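Local structure of gluconate kinase (Lactobacillus acidophilus, 3LL3) at residues I335-I347 and A371-A383. The protein probably phosphorylates gluconate or a sugar such as xylulose at the expense of ATP, as a member of the FGGY carbohydrate kinase family. Residues are numbered along the deposited sequence; the frame is centred on the assembly and turned at random.
Sequences IFLPYLGGERAPI and AVIEGIIFNLYDA. With DXP (1-deoxy-D-xylulose-5-phosphate), chain D; XUL (D-xylulose), chain E.
Phe336 lies against Ala371 and Val372 of helix 365-388, side by side with the valine and pointing the same way. Val372 CG2 stands 4.0 Å from the ring centroid, almost exactly on the normal, in a CH-pi contact over one face; with Phe336 CG anti to the backbone N (chi1 -180°), the ring's face is brought to this methyl. At Gly375 the backbones close in: Gly375 CA makes a CA-H...O contact of 3.3 Å with Phe336 O, where a CB would clash. The axes of strand 335-337 and helical segment 371-383 make 57° within the C-terminal domain of the FGGY kinase, of the actin-like ATPase clan. Further along, Pro338 CG packs 3.5 Å from Asn379 CB, while the Tyr339 ring turns its edge to the Asn379 amide, the two planes 74° apart. Water 2 joins Tyr339 OH to Asp382 OD2, which also forms a salt bridge with Arg482. Pro346, after a cis peptide, lays CG 3.3 Å from Asp382 OD2 and CB against Ala383 CB. Beyond this packing the loop turns to the ligands: Arg344 NH1 donates to XUL O3 at 2.7 Å, and Arg344 NE hydrogen-bonds to Asn297 OD1. With an alanine here, xylulose O3 and Asn297 OD1 would probably lose their guanidinium partner, leaving the sugar less firmly held on that side. Glu343 OE1 accepts from Arg344 N through its anti lone pair and from Asn297 N.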
loop_
_atom_site.group_PDB
_atom_site.type_symbol
_atom_site.label_atom_id
_atom_site.label_comp_id
_atom_site.label_asym_id
_atom_site.label_seq_id
_atom_site.Cartn_x
_atom_site.Cartn_y
_atom_site.Cartn_z
ATOM N N ILE A 335 0.529 6.730 3.845
ATOM C CA ILE A 335 0.611 5.822 4.983
ATOM C C ILE A 335 1.348 4.522 4.630
ATOM O O ILE A 335 1.058 3.887 3.606
ATOM C CB ILE A 335 -0.782 5.456 5.519
ATOM C CG1 ILE A 335 -1.454 6.685 6.136
ATOM C CG2 ILE A 335 -0.678 4.300 6.549
ATOM C CD1 ILE A 335 -0.596 7.395 7.168
ATOM N N PHE A 336 2.295 4.138 5.483
ATOM C CA PHE A 336 2.972 2.856 5.371
ATOM C C PHE A 336 2.691 2.037 6.621
ATOM O O PHE A 336 3.164 2.390 7.710
ATOM C CB PHE A 336 4.482 3.029 5.201
ATOM C CG PHE A 336 5.236 1.724 5.079
ATOM C CD1 PHE A 336 5.138 0.943 3.929
ATOM C CD2 PHE A 336 6.054 1.280 6.104
ATOM C CE1 PHE A 336 5.845 -0.258 3.813
ATOM C CE2 PHE A 336 6.754 0.090 5.999
ATOM C CZ PHE A 336 6.652 -0.684 4.863
ATOM N N LEU A 337 1.911 0.968 6.478
ATOM C CA LEU A 337 1.758 0.015 7.583
ATOM C C LEU A 337 2.937 -0.962 7.500
ATOM O O LEU A 337 3.104 -1.650 6.500
ATOM C CB LEU A 337 0.413 -0.723 7.513
ATOM C CG LEU A 337 -0.874 0.119 7.489
ATOM C CD1 LEU A 337 -2.138 -0.760 7.402
ATOM C CD2 LEU A 337 -0.942 1.016 8.713
ATOM N N PRO A 338 3.773 -1.009 8.550
ATOM C CA PRO A 338 5.080 -1.685 8.461
ATOM C C PRO A 338 5.063 -3.193 8.710
ATOM O O PRO A 338 6.135 -3.777 8.875
ATOM C CB PRO A 338 5.898 -1.028 9.577
ATOM C CG PRO A 338 4.905 -0.428 10.513
ATOM C CD PRO A 338 3.555 -0.362 9.854
ATOM N N TYR A 339 3.895 -3.821 8.714
ATOM C CA TYR A 339 3.814 -5.198 9.199
ATOM C C TYR A 339 4.354 -6.268 8.257
ATOM O O TYR A 339 3.677 -7.262 8.013
ATOM C CB TYR A 339 2.381 -5.540 9.546
ATOM C CG TYR A 339 1.629 -4.447 10.253
ATOM C CD1 TYR A 339 2.122 -3.860 11.410
ATOM C CD2 TYR A 339 0.387 -4.054 9.800
ATOM C CE1 TYR A 339 1.389 -2.877 12.074
ATOM C CE2 TYR A 339 -0.331 -3.075 10.431
ATOM C CZ TYR A 339 0.164 -2.492 11.572
ATOM O OH TYR A 339 -0.602 -1.523 12.182
ATOM N N LEU A 340 5.577 -6.095 7.771
ATOM C CA LEU A 340 6.174 -7.059 6.842
ATOM C C LEU A 340 6.271 -8.509 7.377
ATOM O O LEU A 340 5.924 -9.450 6.680
ATOM C CB LEU A 340 7.531 -6.544 6.331
ATOM C CG LEU A 340 7.470 -5.780 4.992
ATOM C CD1 LEU A 340 6.487 -4.657 5.079
ATOM C CD2 LEU A 340 8.831 -5.235 4.645
ATOM N N GLY A 341 6.716 -8.698 8.612
ATOM C CA GLY A 341 6.841 -10.054 9.150
ATOM C C GLY A 341 5.727 -10.510 10.081
ATOM O O GLY A 341 5.991 -11.193 11.067
ATOM N N GLY A 342 4.480 -10.150 9.783
ATOM C CA GLY A 342 3.434 -10.276 10.783
ATOM C C GLY A 342 3.816 -9.333 11.913
ATOM O O GLY A 342 4.845 -8.642 11.822
ATOM N N GLU A 343 3.022 -9.270 12.976
ATOM C CA GLU A 343 3.364 -8.349 14.063
ATOM C C GLU A 343 2.902 -8.826 15.432
ATOM O O GLU A 343 1.821 -9.422 15.561
ATOM C CB GLU A 343 2.794 -6.948 13.769
ATOM C CG GLU A 343 3.240 -5.865 14.745
ATOM C CD GLU A 343 4.747 -5.844 14.929
ATOM O OE1 GLU A 343 5.293 -6.724 15.648
ATOM O OE2 GLU A 343 5.386 -4.940 14.355
ATOM N N ARG A 344 3.722 -8.575 16.451
ATOM C CA ARG A 344 3.295 -8.764 17.825
ATOM C C ARG A 344 2.644 -7.452 18.281
ATOM O O ARG A 344 1.645 -7.056 17.700
ATOM C CB ARG A 344 4.451 -9.279 18.706
ATOM C CG ARG A 344 4.725 -10.766 18.424
ATOM C CD ARG A 344 5.967 -11.328 19.124
ATOM N NE ARG A 344 7.182 -10.732 18.587
ATOM C CZ ARG A 344 8.321 -10.612 19.265
ATOM N NH1 ARG A 344 8.401 -11.053 20.512
ATOM N NH2 ARG A 344 9.378 -10.036 18.698
ATOM N N ALA A 345 3.170 -6.763 19.287
ATOM C CA ALA A 345 2.570 -5.475 19.635
ATOM C C ALA A 345 2.765 -4.530 18.458
ATOM O O ALA A 345 3.807 -4.589 17.814
ATOM C CB ALA A 345 3.208 -4.882 20.882
ATOM N N PRO A 346 1.769 -3.662 18.176
ATOM C CA PRO A 346 0.503 -3.527 18.912
ATOM C C PRO A 346 -0.684 -4.362 18.394
ATOM O O PRO A 346 -1.678 -4.474 19.112
ATOM C CB PRO A 346 0.192 -2.041 18.747
ATOM C CG PRO A 346 0.612 -1.779 17.330
ATOM C CD PRO A 346 1.848 -2.664 17.090
ATOM N N ILE A 347 -0.598 -4.951 17.203
ATOM C CA ILE A 347 -1.780 -5.609 16.625
ATOM C C ILE A 347 -1.908 -7.122 16.894
ATOM O O ILE A 347 -2.981 -7.686 16.732
ATOM C CB ILE A 347 -1.894 -5.355 15.111
ATOM C CG1 ILE A 347 -0.672 -5.889 14.378
ATOM C CG2 ILE A 347 -2.056 -3.865 14.822
ATOM C CD1 ILE A 347 -0.873 -5.957 12.861
ATOM N N ALA A 371 7.801 7.674 4.164
ATOM C CA ALA A 371 6.624 7.002 4.700
ATOM C C ALA A 371 7.022 5.728 5.419
ATOM O O ALA A 371 6.399 5.370 6.413
ATOM C CB ALA A 371 5.593 6.685 3.589
ATOM N N VAL A 372 8.037 5.033 4.908
ATOM C CA VAL A 372 8.499 3.804 5.550
ATOM C C VAL A 372 9.016 4.132 6.953
ATOM O O VAL A 372 8.622 3.501 7.939
ATOM C CB VAL A 372 9.616 3.103 4.746
ATOM C CG1 VAL A 372 10.295 2.025 5.603
ATOM C CG2 VAL A 372 9.067 2.512 3.426
ATOM N N ILE A 373 9.871 5.150 7.038
ATOM C CA ILE A 373 10.458 5.530 8.322
ATOM C C ILE A 373 9.378 6.002 9.278
ATOM O O ILE A 373 9.370 5.622 10.449
ATOM C CB ILE A 373 11.531 6.629 8.166
ATOM C CG1 ILE A 373 12.739 6.064 7.426
ATOM C CG2 ILE A 373 11.988 7.112 9.545
ATOM C CD1 ILE A 373 13.637 7.126 6.790
ATOM N N GLU A 374 8.475 6.840 8.785
ATOM C CA GLU A 374 7.369 7.310 9.598
ATOM C C GLU A 374 6.432 6.185 10.058
ATOM O O GLU A 374 5.952 6.214 11.199
ATOM C CB GLU A 374 6.577 8.391 8.876
ATOM C CG GLU A 374 7.335 9.724 8.764
ATOM C CD GLU A 374 6.663 10.733 7.851
ATOM O OE1 GLU A 374 5.673 10.373 7.163
ATOM O OE2 GLU A 374 7.143 11.897 7.814
ATOM N N GLY A 375 6.168 5.222 9.169
ATOM C CA GLY A 375 5.315 4.094 9.499
ATOM C C GLY A 375 5.937 3.225 10.581
ATOM O O GLY A 375 5.254 2.782 11.518
ATOM N N ILE A 376 7.237 2.963 10.446
ATOM C CA ILE A 376 7.955 2.183 11.438
ATOM C C ILE A 376 7.768 2.833 12.815
ATOM O O ILE A 376 7.395 2.173 13.775
ATOM C CB ILE A 376 9.446 2.055 11.082
ATOM C CG1 ILE A 376 9.634 1.011 9.981
ATOM C CG2 ILE A 376 10.265 1.630 12.307
ATOM C CD1 ILE A 376 10.982 1.057 9.318
ATOM N N ILE A 377 7.956 4.144 12.876
ATOM C CA ILE A 377 7.847 4.893 14.134
ATOM C C ILE A 377 6.404 5.004 14.623
ATOM O O ILE A 377 6.146 4.937 15.827
ATOM C CB ILE A 377 8.444 6.315 13.959
ATOM C CG1 ILE A 377 9.914 6.211 13.559
ATOM C CG2 ILE A 377 8.301 7.139 15.253
ATOM C CD1 ILE A 377 10.587 7.597 13.374
ATOM N N PHE A 378 5.468 5.218 13.693
ATOM C CA PHE A 378 4.048 5.264 14.037
ATOM C C PHE A 378 3.621 3.947 14.718
ATOM O O PHE A 378 2.855 3.940 15.681
ATOM C CB PHE A 378 3.178 5.486 12.785
ATOM C CG PHE A 378 2.939 6.938 12.426
ATOM C CD1 PHE A 378 2.696 7.887 13.410
ATOM C CD2 PHE A 378 2.902 7.329 11.093
ATOM C CE1 PHE A 378 2.446 9.207 13.078
ATOM C CE2 PHE A 378 2.643 8.647 10.744
ATOM C CZ PHE A 378 2.414 9.590 11.736
ATOM N N ASN A 379 4.110 2.831 14.194
ATOM C CA ASN A 379 3.756 1.517 14.729
ATOM C C ASN A 379 4.226 1.418 16.195
ATOM O O ASN A 379 3.487 0.977 17.069
ATOM C CB ASN A 379 4.406 0.441 13.857
ATOM C CG ASN A 379 4.070 -0.978 14.298
ATOM O OD1 ASN A 379 4.956 -1.837 14.351
ATOM N ND2 ASN A 379 2.805 -1.236 14.593
ATOM N N LEU A 380 5.455 1.861 16.435
ATOM C CA LEU A 380 6.020 1.918 17.783
ATOM C C LEU A 380 5.236 2.865 18.685
ATOM O O LEU A 380 5.082 2.613 19.879
ATOM C CB LEU A 380 7.492 2.349 17.726
ATOM C CG LEU A 380 8.479 1.300 17.192
ATOM C CD1 LEU A 380 9.750 1.967 16.640
ATOM C CD2 LEU A 380 8.817 0.253 18.229
ATOM N N TYR A 381 4.757 3.969 18.122
ATOM C CA TYR A 381 3.995 4.925 18.912
ATOM C C TYR A 381 2.627 4.359 19.223
ATOM O O TYR A 381 2.040 4.657 20.262
ATOM C CB TYR A 381 3.864 6.246 18.170
ATOM C CG TYR A 381 3.032 7.278 18.885
ATOM C CD1 TYR A 381 3.441 7.818 20.105
ATOM C CD2 TYR A 381 1.850 7.728 18.337
ATOM C CE1 TYR A 381 2.675 8.779 20.751
ATOM C CE2 TYR A 381 1.084 8.682 18.964
ATOM C CZ TYR A 381 1.496 9.213 20.169
ATOM O OH TYR A 381 0.720 10.183 20.775
ATOM N N ASP A 382 2.126 3.548 18.298
ATOM C CA ASP A 382 0.864 2.825 18.462
ATOM C C ASP A 382 0.994 1.879 19.678
ATOM O O ASP A 382 0.124 1.841 20.561
ATOM C CB ASP A 382 0.592 2.045 17.161
ATOM C CG ASP A 382 -0.782 1.370 17.126
ATOM O OD1 ASP A 382 -1.540 1.471 18.106
ATOM O OD2 ASP A 382 -1.110 0.749 16.090
ATOM N N ALA A 383 2.089 1.129 19.730
ATOM C CA ALA A 383 2.329 0.219 20.854
ATOM C C ALA A 383 2.535 1.009 22.146
ATOM O O ALA A 383 1.930 0.705 23.158
ATOM C CB ALA A 383 3.513 -0.702 20.587
HETATM C C1 DXP D . 4.204 -17.278 9.627
HETATM C C2 DXP D . 5.328 -16.238 9.346
HETATM C C3 DXP D . 6.289 -15.919 10.520
HETATM C C4 DXP D . 5.430 -15.465 11.718
HETATM C C5 DXP D . 5.966 -14.669 12.933
HETATM O O2 DXP D . 5.213 -15.481 8.440
HETATM O O3 DXP D . 7.338 -15.133 10.111
HETATM O O4 DXP D . 4.238 -14.953 11.213
HETATM O O5 DXP D . 5.226 -13.553 13.354
HETATM P P DXP D . 4.825 -13.131 14.909
HETATM O O2P DXP D . 3.547 -13.961 15.373
HETATM O O1P DXP D . 6.131 -13.180 15.837
HETATM O O3P DXP D . 4.293 -11.822 14.940
HETATM C C1 XUL E . 10.600 -9.518 25.680
HETATM C C2 XUL E . 9.886 -10.503 24.738
HETATM C C3 XUL E . 10.673 -11.209 23.599
HETATM C C4 XUL E . 12.210 -11.125 23.695
HETATM C C5 XUL E . 12.810 -11.987 24.821
HETATM O O1 XUL E . 10.084 -8.221 25.495
HETATM O O2 XUL E . 8.698 -10.683 24.863
HETATM O O3 XUL E . 10.323 -10.632 22.365
HETATM O O4 XUL E . 12.732 -11.562 22.461
HETATM O O5 XUL E . 14.154 -12.311 24.556
HETATM O O HOH W 1 3.733 6.018 7.209
HETATM O O HOH W 2 0.468 -0.116 14.168
#